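Local atomic coordinates of beta-lactamase Rm3 (Uncultured bacterium, PDB entry 5IQK), a protein that is a subclass B3 metallo-beta-lactamase that hydrolyses beta-lactam antibiotics, probably with zinc in its active site, and is a likely agent of antibiotic resistance. Residues S180-S192 against A257-K269. Numbering follows the deposited sequence.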
loop_
_atom_site.group_PDB
_atom_site.type_symbol
_atom_site.label_atom_id
_atom_site.label_comp_id
_atom_site.label_asym_id
_atom_site.label_seq_id
_atom_site.Cartn_x
_atom_site.Cartn_y
_atom_site.Cartn_z
ATOM N N SER A 180 -4.109 2.047 3.344
ATOM C CA SER A 180 -5.468 1.941 3.886
ATOM C C SER A 180 -5.635 2.866 5.071
ATOM O O SER A 180 -4.770 2.903 5.939
ATOM C CB SER A 180 -5.756 0.506 4.332
ATOM O OG SER A 180 -5.617 -0.396 3.254
ATOM N N ILE A 181 -6.743 3.604 5.103
ATOM C CA ILE A 181 -7.108 4.433 6.250
ATOM C C ILE A 181 -8.569 4.189 6.626
ATOM O O ILE A 181 -9.224 5.051 7.226
ATOM C CB ILE A 181 -6.886 5.930 5.964
ATOM C CG1 ILE A 181 -7.525 6.316 4.634
ATOM C CG2 ILE A 181 -5.396 6.245 5.940
ATOM C CD1 ILE A 181 -7.523 7.803 4.367
ATOM N N ASN A 182 -9.074 3.009 6.271
ATOM C CA ASN A 182 -10.450 2.673 6.590
ATOM C C ASN A 182 -10.558 2.045 7.981
ATOM O O ASN A 182 -9.811 1.123 8.330
ATOM C CB ASN A 182 -11.057 1.759 5.507
ATOM C CG ASN A 182 -10.281 0.450 5.288
ATOM O OD1 ASN A 182 -9.054 0.388 5.414
ATOM N ND2 ASN A 182 -11.014 -0.600 4.926
ATOM N N ALA A 183 -11.486 2.577 8.772
ATOM C CA ALA A 183 -11.730 2.093 10.129
ATOM C C ALA A 183 -12.557 0.805 10.113
ATOM O O ALA A 183 -13.778 0.816 10.364
ATOM C CB ALA A 183 -12.429 3.172 10.965
ATOM N N VAL A 184 -11.885 -0.293 9.785
ATOM C CA VAL A 184 -12.474 -1.621 9.834
ATOM C C VAL A 184 -11.616 -2.467 10.773
ATOM O O VAL A 184 -10.439 -2.160 10.998
ATOM C CB VAL A 184 -12.540 -2.278 8.446
ATOM C CG1 VAL A 184 -13.309 -1.397 7.489
ATOM C CG2 VAL A 184 -11.124 -2.496 7.916
ATOM N N SER A 185 -12.208 -3.523 11.329
ATOM C CA SER A 185 -11.547 -4.319 12.364
ATOM C C SER A 185 -12.194 -5.692 12.498
ATOM O O SER A 185 -13.176 -5.992 11.822
ATOM C CB SER A 185 -11.638 -3.605 13.719
ATOM O OG SER A 185 -12.987 -3.630 14.167
ATOM N N ARG A 186 -11.671 -6.514 13.402
ATOM C CA ARG A 186 -12.439 -7.666 13.825
ATOM C C ARG A 186 -13.676 -7.172 14.586
ATOM O O ARG A 186 -13.664 -6.075 15.175
ATOM C CB ARG A 186 -11.593 -8.602 14.692
ATOM C CG ARG A 186 -11.283 -8.101 16.134
ATOM C CD ARG A 186 -10.168 -8.980 16.649
ATOM N NE ARG A 186 -9.639 -8.749 18.001
ATOM C CZ ARG A 186 -8.829 -7.743 18.345
ATOM N NH1 ARG A 186 -8.349 -7.677 19.576
ATOM N NH2 ARG A 186 -8.527 -6.775 17.481
ATOM N N PRO A 187 -14.767 -7.948 14.545
ATOM C CA PRO A 187 -15.929 -7.532 15.332
ATOM C C PRO A 187 -15.578 -7.403 16.809
ATOM O O PRO A 187 -14.792 -8.188 17.344
ATOM C CB PRO A 187 -16.943 -8.659 15.091
ATOM C CG PRO A 187 -16.585 -9.164 13.720
ATOM C CD PRO A 187 -15.063 -9.116 13.696
ATOM N N GLY A 188 -16.127 -6.387 17.451
ATOM C CA GLY A 188 -15.893 -6.200 18.870
ATOM C C GLY A 188 -14.798 -5.200 19.190
ATOM O O GLY A 188 -14.817 -4.617 20.266
ATOM N N PHE A 189 -13.856 -4.995 18.261
ATOM C CA PHE A 189 -12.820 -3.972 18.432
ATOM C C PHE A 189 -13.458 -2.598 18.358
ATOM O O PHE A 189 -14.346 -2.381 17.535
ATOM C CB PHE A 189 -11.727 -4.104 17.366
ATOM C CG PHE A 189 -10.678 -3.019 17.437
ATOM C CD1 PHE A 189 -9.579 -3.161 18.269
ATOM C CD2 PHE A 189 -10.802 -1.855 16.685
ATOM C CE1 PHE A 189 -8.605 -2.171 18.348
ATOM C CE2 PHE A 189 -9.826 -0.858 16.744
ATOM C CZ PHE A 189 -8.735 -1.016 17.590
ATOM N N LYS A 190 -13.021 -1.682 19.223
ATOM C CA LYS A 190 -13.562 -0.329 19.243
ATOM C C LYS A 190 -12.456 0.700 19.014
ATOM O O LYS A 190 -11.541 0.858 19.828
ATOM C CB LYS A 190 -14.302 -0.069 20.557
ATOM C CG LYS A 190 -15.557 -0.931 20.722
ATOM C CD LYS A 190 -16.674 -0.213 21.468
ATOM C CE LYS A 190 -17.788 -1.186 21.834
ATOM N NZ LYS A 190 -18.927 -0.539 22.557
ATOM N N PHE A 191 -12.521 1.373 17.874
ATOM C CA PHE A 191 -11.573 2.448 17.585
ATOM C C PHE A 191 -11.631 3.554 18.641
ATOM O O PHE A 191 -10.629 4.224 18.928
ATOM C CB PHE A 191 -11.850 3.029 16.208
ATOM C CG PHE A 191 -11.355 2.164 15.091
ATOM C CD1 PHE A 191 -10.072 2.328 14.588
ATOM C CD2 PHE A 191 -12.168 1.175 14.554
ATOM C CE1 PHE A 191 -9.607 1.518 13.554
ATOM C CE2 PHE A 191 -11.717 0.367 13.507
ATOM C CZ PHE A 191 -10.433 0.532 13.025
ATOM N N SER A 192 -12.813 3.729 19.220
ATOM C CA SER A 192 -13.045 4.784 20.196
ATOM C C SER A 192 -12.705 4.349 21.621
ATOM O O SER A 192 -12.751 5.167 22.536
ATOM C CB SER A 192 -14.506 5.254 20.141
ATOM O OG SER A 192 -15.405 4.213 20.497
ATOM N N ALA A 257 -12.893 8.313 3.612
ATOM C CA ALA A 257 -12.461 7.653 4.834
ATOM C C ALA A 257 -13.042 8.348 6.062
ATOM O O ALA A 257 -13.358 7.691 7.059
ATOM C CB ALA A 257 -10.951 7.621 4.910
ATOM N N ARG A 258 -13.205 9.669 5.983
ATOM C CA ARG A 258 -13.817 10.421 7.080
ATOM C C ARG A 258 -15.265 10.009 7.260
ATOM O O ARG A 258 -15.755 9.856 8.387
ATOM C CB ARG A 258 -13.765 11.922 6.830
ATOM C CG ARG A 258 -12.434 12.549 7.133
ATOM C CD ARG A 258 -12.536 14.063 7.123
ATOM N NE ARG A 258 -11.323 14.640 7.676
ATOM C CZ ARG A 258 -10.473 15.400 7.000
ATOM N NH1 ARG A 258 -9.389 15.865 7.607
ATOM N NH2 ARG A 258 -10.722 15.723 5.736
ATOM N N THR A 259 -15.950 9.871 6.129
ATOM C CA THR A 259 -17.340 9.452 6.103
ATOM C C THR A 259 -17.495 8.079 6.733
ATOM O O THR A 259 -18.396 7.860 7.556
ATOM C CB THR A 259 -17.873 9.431 4.664
ATOM O OG1 THR A 259 -17.852 10.765 4.149
ATOM C CG2 THR A 259 -19.287 8.913 4.616
ATOM N N LEU A 260 -16.615 7.160 6.343
ATOM C CA LEU A 260 -16.613 5.818 6.911
ATOM C C LEU A 260 -16.376 5.893 8.425
ATOM O O LEU A 260 -17.083 5.245 9.204
ATOM C CB LEU A 260 -15.553 4.948 6.222
ATOM C CG LEU A 260 -15.361 3.475 6.605
ATOM C CD1 LEU A 260 -14.713 2.706 5.475
ATOM C CD2 LEU A 260 -14.549 3.287 7.871
ATOM N N LEU A 261 -15.381 6.672 8.849
ATOM C CA LEU A 261 -15.111 6.792 10.289
ATOM C C LEU A 261 -16.317 7.336 11.070
ATOM O O LEU A 261 -16.617 6.851 12.172
ATOM C CB LEU A 261 -13.884 7.674 10.551
ATOM C CG LEU A 261 -13.549 7.812 12.041
ATOM C CD1 LEU A 261 -13.280 6.451 12.672
ATOM C CD2 LEU A 261 -12.365 8.738 12.259
ATOM N N ASP A 262 -17.005 8.336 10.519
ATOM C CA ASP A 262 -18.183 8.899 11.185
ATOM C C ASP A 262 -19.251 7.840 11.422
ATOM O O ASP A 262 -19.854 7.777 12.498
ATOM C CB ASP A 262 -18.792 10.042 10.369
ATOM C CG ASP A 262 -17.913 11.276 10.334
ATOM O OD1 ASP A 262 -17.092 11.451 11.260
ATOM O OD2 ASP A 262 -18.057 12.079 9.386
ATOM N N SER A 263 -19.473 7.006 10.414
ATOM C CA SER A 263 -20.446 5.922 10.518
ATOM C C SER A 263 -20.016 4.893 11.540
ATOM O O SER A 263 -20.837 4.379 12.301
ATOM C CB SER A 263 -20.645 5.232 9.169
ATOM O OG SER A 263 -21.299 6.088 8.260
ATOM N N ARG A 264 -18.728 4.571 11.522
ATOM C CA ARG A 264 -18.170 3.570 12.419
ATOM C C ARG A 264 -18.305 4.012 13.874
ATOM O O ARG A 264 -18.769 3.243 14.722
ATOM C CB ARG A 264 -16.700 3.309 12.059
ATOM C CG ARG A 264 -15.934 2.460 13.067
ATOM C CD ARG A 264 -16.528 1.077 13.213
ATOM N NE ARG A 264 -15.820 0.308 14.229
ATOM C CZ ARG A 264 -15.185 -0.832 14.008
ATOM N NH1 ARG A 264 -15.184 -1.367 12.792
ATOM N NH2 ARG A 264 -14.563 -1.442 15.014
ATOM N N LEU A 265 -17.924 5.258 14.151
ATOM C CA LEU A 265 -18.051 5.819 15.501
ATOM C C LEU A 265 -19.495 5.872 15.965
ATOM O O LEU A 265 -19.778 5.674 17.145
ATOM C CB LEU A 265 -17.430 7.215 15.560
ATOM C CG LEU A 265 -15.915 7.176 15.354
ATOM C CD1 LEU A 265 -15.296 8.574 15.431
ATOM C CD2 LEU A 265 -15.278 6.232 16.368
ATOM N N ASP A 266 -20.414 6.146 15.047
ATOM C CA ASP A 266 -21.823 6.133 15.409
ATOM C C ASP A 266 -22.246 4.716 15.806
ATOM O O ASP A 266 -22.970 4.535 16.779
ATOM C CB ASP A 266 -22.691 6.669 14.270
ATOM C CG ASP A 266 -24.166 6.612 14.594
ATOM O OD1 ASP A 266 -24.616 7.377 15.478
ATOM O OD2 ASP A 266 -24.874 5.796 13.970
ATOM N N GLN A 267 -21.767 3.712 15.077
ATOM C CA GLN A 267 -22.079 2.317 15.408
ATOM C C GLN A 267 -21.473 1.906 16.749
ATOM O O GLN A 267 -22.106 1.188 17.517
ATOM C CB GLN A 267 -21.593 1.382 14.292
ATOM C CG GLN A 267 -22.372 1.527 12.983
ATOM C CD GLN A 267 -21.675 0.875 11.792
ATOM O OE1 GLN A 267 -20.588 0.310 11.925
ATOM N NE2 GLN A 267 -22.295 0.967 10.618
ATOM N N GLU A 268 -20.260 2.370 17.048
ATOM C CA GLU A 268 -19.610 1.992 18.301
ATOM C C GLU A 268 -20.311 2.607 19.513
ATOM O O GLU A 268 -20.292 2.035 20.610
ATOM C CB GLU A 268 -18.139 2.421 18.295
ATOM C CG GLU A 268 -17.299 1.724 17.223
ATOM C CD GLU A 268 -15.799 1.891 17.425
ATOM O OE1 GLU A 268 -15.381 2.608 18.357
ATOM O OE2 GLU A 268 -15.030 1.294 16.639
ATOM N N LYS A 269 -20.921 3.774 19.324
ATOM C CA LYS A 269 -21.491 4.499 20.461
ATOM C C LYS A 269 -22.932 4.109 20.791
ATOM O O LYS A 269 -23.403 4.383 21.896
ATOM C CB LYS A 269 -21.419 6.012 20.223
ATOM C CG LYS A 269 -20.002 6.589 20.189
ATOM C CD LYS A 269 -19.245 6.346 21.490
ATOM C CE LYS A 269 -17.803 6.830 21.389
ATOM N NZ LYS A 269 -17.024 6.585 22.637
HETATM O O HOH W 1 -11.800 5.466 8.168
HETATM O O HOH W 2 -16.285 -0.564 10.140
HETATM O O HOH W 3 -15.054 -3.687 10.695
#
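The loop that follows strand 171-178 of this metallo-beta-lactamase fold lies along the C-terminal helix 249-269, where Arg-264 and Glu-268, one helical turn apart, reach across to it as a salt-bridged pair. Glu-268 shows how one carboxylate can take two successive backbone N-H groups. Through their syn lone pairs OE2 accepts Phe-191 N at 2.8 Å and OE1 accepts Ser-192 N at 2.9 Å, while Ser-192 OG adds a second bond to OE1, nearly in line with its C-O bond. The anti lone pair of OE2 is left for Arg-264 NE, 2.7 Å away. Bent at chi2 (62°), the arginine chain carries its guanidinium against the loop; there NH2 gives an almost straight bond (164°) to Ser-185 OG, in the guanidinium plane, and a weak one to Phe-189 O. The Phe-191 ring stands edge-on over one guanidinium face, the planes 79° apart, and Ala-183 CB covers the centre of that ring. Nearer the metal site, Ala-183 CB also meets Leu-260 CD2 and Leu-261 CD1, Ile-181 CD1 presses on Ala-257 CB at 3.5 Å, and a water joins Ala-257 O to the loop. Asn-182 O accepts a hydrogen bond from the zinc ligand His-155, which ties this loop to the metal centre. With two good donors on each carboxylate oxygen, Glu-268 is probably held ionised, and the in-plane bonds of NE to Glu-268 and NH2 to Ser-185 together fix the guanidinium's rotation.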